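Long-range contact in purine nucleosidase, (IunH-1) (Sulfolobus solfataricus, PDB 3T8J), which belongs to the nucleosidase family and is built around a mixed beta sheet flanked by helices: residues K143-I154 and F180-I191. Sequence-based numbering, arbitrary orientation.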
loop_
_atom_site.group_PDB
_atom_site.type_symbol
_atom_site.label_atom_id
_atom_site.label_comp_id
_atom_site.label_asym_id
_atom_site.label_seq_id
_atom_site.Cartn_x
_atom_site.Cartn_y
_atom_site.Cartn_z
ATOM N N LYS A 143 23.805 -5.291 23.194
ATOM C CA LYS A 143 22.541 -4.670 23.506
ATOM C C LYS A 143 22.346 -3.426 22.627
ATOM O O LYS A 143 23.303 -2.700 22.412
ATOM C CB LYS A 143 22.529 -4.253 24.977
ATOM C CG LYS A 143 21.217 -3.796 25.499
ATOM C CD LYS A 143 20.229 -4.953 25.627
ATOM C CE LYS A 143 18.891 -4.414 25.997
ATOM N NZ LYS A 143 17.951 -5.521 26.352
ATOM N N VAL A 144 21.122 -3.247 22.130
ATOM C CA VAL A 144 20.697 -2.003 21.444
ATOM C C VAL A 144 19.608 -1.378 22.298
ATOM O O VAL A 144 18.552 -1.985 22.539
ATOM C CB VAL A 144 20.212 -2.276 20.023
ATOM C CG1 VAL A 144 19.877 -0.962 19.306
ATOM C CG2 VAL A 144 21.297 -3.044 19.248
ATOM N N TRP A 145 19.847 -0.123 22.705
ATOM C CA TRP A 145 18.901 0.683 23.474
ATOM C C TRP A 145 18.285 1.706 22.519
ATOM O O TRP A 145 18.986 2.580 22.043
ATOM C CB TRP A 145 19.635 1.387 24.614
ATOM C CG TRP A 145 20.380 0.481 25.573
ATOM C CD1 TRP A 145 21.722 0.159 25.553
ATOM C CD2 TRP A 145 19.837 -0.181 26.723
ATOM N NE1 TRP A 145 22.026 -0.658 26.616
ATOM C CE2 TRP A 145 20.885 -0.897 27.338
ATOM C CE3 TRP A 145 18.554 -0.257 27.279
ATOM C CZ2 TRP A 145 20.683 -1.656 28.476
ATOM C CZ3 TRP A 145 18.365 -1.018 28.420
ATOM C CH2 TRP A 145 19.424 -1.717 28.993
ATOM N N VAL A 146 17.017 1.529 22.206
ATOM C CA VAL A 146 16.337 2.317 21.166
ATOM C C VAL A 146 15.384 3.325 21.793
ATOM O O VAL A 146 14.495 2.950 22.569
ATOM C CB VAL A 146 15.534 1.404 20.221
ATOM C CG1 VAL A 146 14.708 2.236 19.212
ATOM C CG2 VAL A 146 16.451 0.442 19.452
ATOM N N MET A 147 15.582 4.605 21.480
ATOM C CA MET A 147 14.531 5.596 21.728
ATOM C C MET A 147 13.741 5.628 20.418
ATOM O O MET A 147 14.289 6.002 19.352
ATOM C CB MET A 147 15.077 6.989 22.031
ATOM C CG MET A 147 14.013 7.964 22.531
ATOM S SD MET A 147 12.945 8.564 21.178
ATOM C CE MET A 147 11.321 8.389 21.930
ATOM N N GLY A 148 12.487 5.195 20.459
ATOM C CA GLY A 148 11.696 5.202 19.240
ATOM C C GLY A 148 10.312 4.659 19.434
ATOM O O GLY A 148 10.057 3.921 20.364
ATOM N N GLY A 149 9.438 5.036 18.517
ATOM C CA GLY A 149 8.107 4.514 18.413
ATOM C C GLY A 149 7.043 5.238 19.207
ATOM O O GLY A 149 7.324 6.109 20.053
ATOM N N ALA A 150 5.811 4.852 18.914
ATOM C CA ALA A 150 4.620 5.303 19.630
ATOM C C ALA A 150 3.698 4.092 19.724
ATOM O O ALA A 150 3.082 3.660 18.748
ATOM C CB ALA A 150 3.964 6.497 18.912
ATOM N N VAL A 151 3.665 3.504 20.906
ATOM C CA VAL A 151 3.012 2.199 21.082
ATOM C C VAL A 151 1.539 2.331 21.386
ATOM O O VAL A 151 0.831 1.315 21.483
ATOM C CB VAL A 151 3.754 1.344 22.115
ATOM C CG1 VAL A 151 5.203 1.112 21.640
ATOM C CG2 VAL A 151 3.735 2.008 23.488
ATOM N N PHE A 152 1.049 3.564 21.558
ATOM C CA PHE A 152 -0.386 3.830 21.612
ATOM C C PHE A 152 -0.794 4.753 20.448
ATOM O O PHE A 152 -1.856 5.367 20.453
ATOM C CB PHE A 152 -0.726 4.470 22.953
ATOM C CG PHE A 152 -0.404 3.609 24.135
ATOM C CD1 PHE A 152 -1.176 2.495 24.419
ATOM C CD2 PHE A 152 0.668 3.907 24.966
ATOM C CE1 PHE A 152 -0.862 1.687 25.511
ATOM C CE2 PHE A 152 0.974 3.108 26.052
ATOM C CZ PHE A 152 0.223 2.016 26.323
ATOM N N GLY A 153 0.057 4.828 19.432
ATOM C CA GLY A 153 -0.209 5.695 18.288
ATOM C C GLY A 153 -0.325 7.180 18.603
ATOM O O GLY A 153 -1.045 7.874 17.892
ATOM N N ILE A 154 0.326 7.661 19.670
ATOM C CA ILE A 154 0.352 9.085 20.016
ATOM C C ILE A 154 1.730 9.570 19.570
ATOM O O ILE A 154 2.713 9.486 20.321
ATOM C CB ILE A 154 0.125 9.359 21.521
ATOM C CG1 ILE A 154 -1.228 8.807 21.987
ATOM C CG2 ILE A 154 0.256 10.865 21.798
ATOM C CD1 ILE A 154 -2.412 9.248 21.188
ATOM N N PHE A 180 18.790 -8.377 16.890
ATOM C CA PHE A 180 19.468 -7.709 17.988
ATOM C C PHE A 180 18.670 -7.860 19.293
ATOM O O PHE A 180 17.438 -8.007 19.264
ATOM C CB PHE A 180 19.529 -6.192 17.703
ATOM C CG PHE A 180 20.466 -5.772 16.572
ATOM C CD1 PHE A 180 21.840 -5.742 16.777
ATOM C CD2 PHE A 180 19.966 -5.342 15.341
ATOM C CE1 PHE A 180 22.685 -5.358 15.762
ATOM C CE2 PHE A 180 20.833 -4.926 14.333
ATOM C CZ PHE A 180 22.178 -4.932 14.544
ATOM N N ASP A 181 19.350 -7.735 20.429
ATOM C CA ASP A 181 18.724 -7.664 21.751
ATOM C C ASP A 181 18.324 -6.207 21.974
ATOM O O ASP A 181 19.190 -5.406 22.297
ATOM C CB ASP A 181 19.715 -8.150 22.815
ATOM C CG ASP A 181 19.125 -8.191 24.215
ATOM O OD1 ASP A 181 18.036 -7.613 24.432
ATOM O OD2 ASP A 181 19.764 -8.802 25.133
ATOM N N ILE A 182 17.047 -5.903 21.778
ATOM C CA ILE A 182 16.515 -4.529 21.780
ATOM C C ILE A 182 15.659 -4.277 22.999
ATOM O O ILE A 182 14.743 -5.070 23.293
ATOM C CB ILE A 182 15.639 -4.285 20.534
ATOM C CG1 ILE A 182 16.481 -4.286 19.261
ATOM C CG2 ILE A 182 14.849 -2.953 20.663
ATOM C CD1 ILE A 182 15.647 -4.331 17.961
ATOM N N THR A 183 15.924 -3.157 23.687
ATOM C CA THR A 183 15.006 -2.582 24.654
ATOM C C THR A 183 14.623 -1.202 24.094
ATOM O O THR A 183 15.496 -0.431 23.749
ATOM C CB THR A 183 15.603 -2.490 26.080
ATOM O OG1 THR A 183 15.755 -3.825 26.606
ATOM C CG2 THR A 183 14.678 -1.696 26.993
ATOM N N MET A 184 13.317 -0.968 23.979
ATOM C CA MET A 184 12.747 0.196 23.270
ATOM C C MET A 184 11.979 1.079 24.251
ATOM O O MET A 184 11.149 0.606 25.020
ATOM C CB MET A 184 11.804 -0.341 22.184
ATOM C CG MET A 184 11.021 0.599 21.452
ATOM S SD MET A 184 9.881 -0.451 20.457
ATOM C CE MET A 184 10.125 0.549 19.138
ATOM N N ILE A 185 12.245 2.387 24.182
ATOM C CA ILE A 185 11.592 3.404 24.988
ATOM C C ILE A 185 10.747 4.280 24.037
ATOM O O ILE A 185 11.302 5.057 23.258
ATOM C CB ILE A 185 12.640 4.281 25.734
ATOM C CG1 ILE A 185 13.356 3.530 26.889
ATOM C CG2 ILE A 185 11.988 5.494 26.400
ATOM C CD1 ILE A 185 14.141 2.257 26.517
ATOM N N PRO A 186 9.410 4.177 24.105
ATOM C CA PRO A 186 8.542 4.929 23.170
ATOM C C PRO A 186 8.281 6.387 23.562
ATOM O O PRO A 186 8.246 6.722 24.751
ATOM C CB PRO A 186 7.214 4.147 23.200
ATOM C CG PRO A 186 7.478 2.924 23.997
ATOM C CD PRO A 186 8.629 3.179 24.865
ATOM N N TRP A 187 8.043 7.212 22.546
ATOM C CA TRP A 187 7.645 8.595 22.746
ATOM C C TRP A 187 6.421 8.736 23.642
ATOM O O TRP A 187 6.384 9.619 24.523
ATOM C CB TRP A 187 7.325 9.219 21.394
ATOM C CG TRP A 187 6.777 10.641 21.486
ATOM C CD1 TRP A 187 5.474 11.041 21.334
ATOM C CD2 TRP A 187 7.530 11.810 21.771
ATOM N NE1 TRP A 187 5.371 12.409 21.517
ATOM C CE2 TRP A 187 6.625 12.900 21.776
ATOM C CE3 TRP A 187 8.887 12.056 22.002
ATOM C CZ2 TRP A 187 7.041 14.222 22.011
ATOM C CZ3 TRP A 187 9.287 13.374 22.240
ATOM C CH2 TRP A 187 8.370 14.424 22.229
ATOM N N ASP A 188 5.399 7.913 23.413
ATOM C CA ASP A 188 4.140 8.068 24.135
ATOM C C ASP A 188 4.132 7.443 25.528
ATOM O O ASP A 188 3.098 7.440 26.212
ATOM C CB ASP A 188 2.916 7.703 23.283
ATOM C CG ASP A 188 3.015 6.360 22.600
ATOM O OD1 ASP A 188 3.970 5.574 22.866
ATOM O OD2 ASP A 188 2.085 6.087 21.774
ATOM N N VAL A 189 5.310 6.971 25.950
ATOM C CA VAL A 189 5.596 6.666 27.340
ATOM C C VAL A 189 6.352 7.853 27.974
ATOM O O VAL A 189 5.957 8.353 29.028
ATOM C CB VAL A 189 6.391 5.342 27.449
ATOM C CG1 VAL A 189 6.992 5.164 28.856
ATOM C CG2 VAL A 189 5.497 4.169 27.043
ATOM N N ILE A 190 7.417 8.315 27.335
ATOM C CA ILE A 190 8.254 9.353 27.957
ATOM C C ILE A 190 7.502 10.686 28.141
ATOM O O ILE A 190 7.831 11.414 29.078
ATOM C CB ILE A 190 9.624 9.564 27.251
ATOM C CG1 ILE A 190 9.455 10.145 25.868
ATOM C CG2 ILE A 190 10.429 8.274 27.213
ATOM C CD1 ILE A 190 9.543 11.694 25.884
ATOM N N ILE A 191 6.483 10.974 27.315
ATOM C CA ILE A 191 5.723 12.232 27.474
ATOM C C ILE A 191 4.894 12.282 28.750
ATOM O O ILE A 191 4.404 13.342 29.118
ATOM C CB ILE A 191 4.809 12.588 26.251
ATOM C CG1 ILE A 191 3.743 11.514 26.010
ATOM C CG2 ILE A 191 5.676 12.856 25.016
ATOM C CD1 ILE A 191 2.827 11.806 24.799
#
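Asp188 OD2 is gripped by two backbone amides of 143-154: Phe152 N at 2.7 Å and Ile154 N at 3.2 Å, arriving from opposite faces of the carboxylate plane, on its syn and anti sides respectively. The companion oxygen OD1 takes Val151 N on its syn lone pair (2.9 Å). Three bonds thus hold the carboxylate against the backbone of the type I turn Ala150-Gly153 and the residue that follows it. CG of Asp188 lies between its own backbone N and carbonyl carbon (chi1 51°), a torsion that carries the group across to the turn. The three amides would be expected to stabilise its negative charge. Nearby, Val151 CG1 packs across Pro186 CG at 3.7 Å, and Ile154 O approaches the Trp187 ring in plane at its CD1 edge.

Between this carboxylate site and the strand ends, Trp187 N, in the first turn of helix 187-190, donates to Gly149 O (2.8 Å). The strands themselves run parallel, 20° apart, with Val144 paired to Ile182 and Val146 to Met184; the bond from Val146 N to Thr183 O is nearly straight (176°). At the far end Lys143, bent at chi2, lays CG over a face of Trp145; its NZ forms a salt bridge with Asp181 OD1 (2.8 Å), reaching it from above the carboxylate plane, and bonds Thr183 OG1, which also bonds Glu290.

Helices 163-167 and 169-177 link the two adjacent strands in a beta-alpha-beta crossover, and Met147 lies about 7 Å from the sodium ion. Strands 116-120 and 289-295 flank the pair; helix 237-246 covers the face carrying Trp145, Met147 and Ile185, while Phe152 packs on Phe152 of the second subunit.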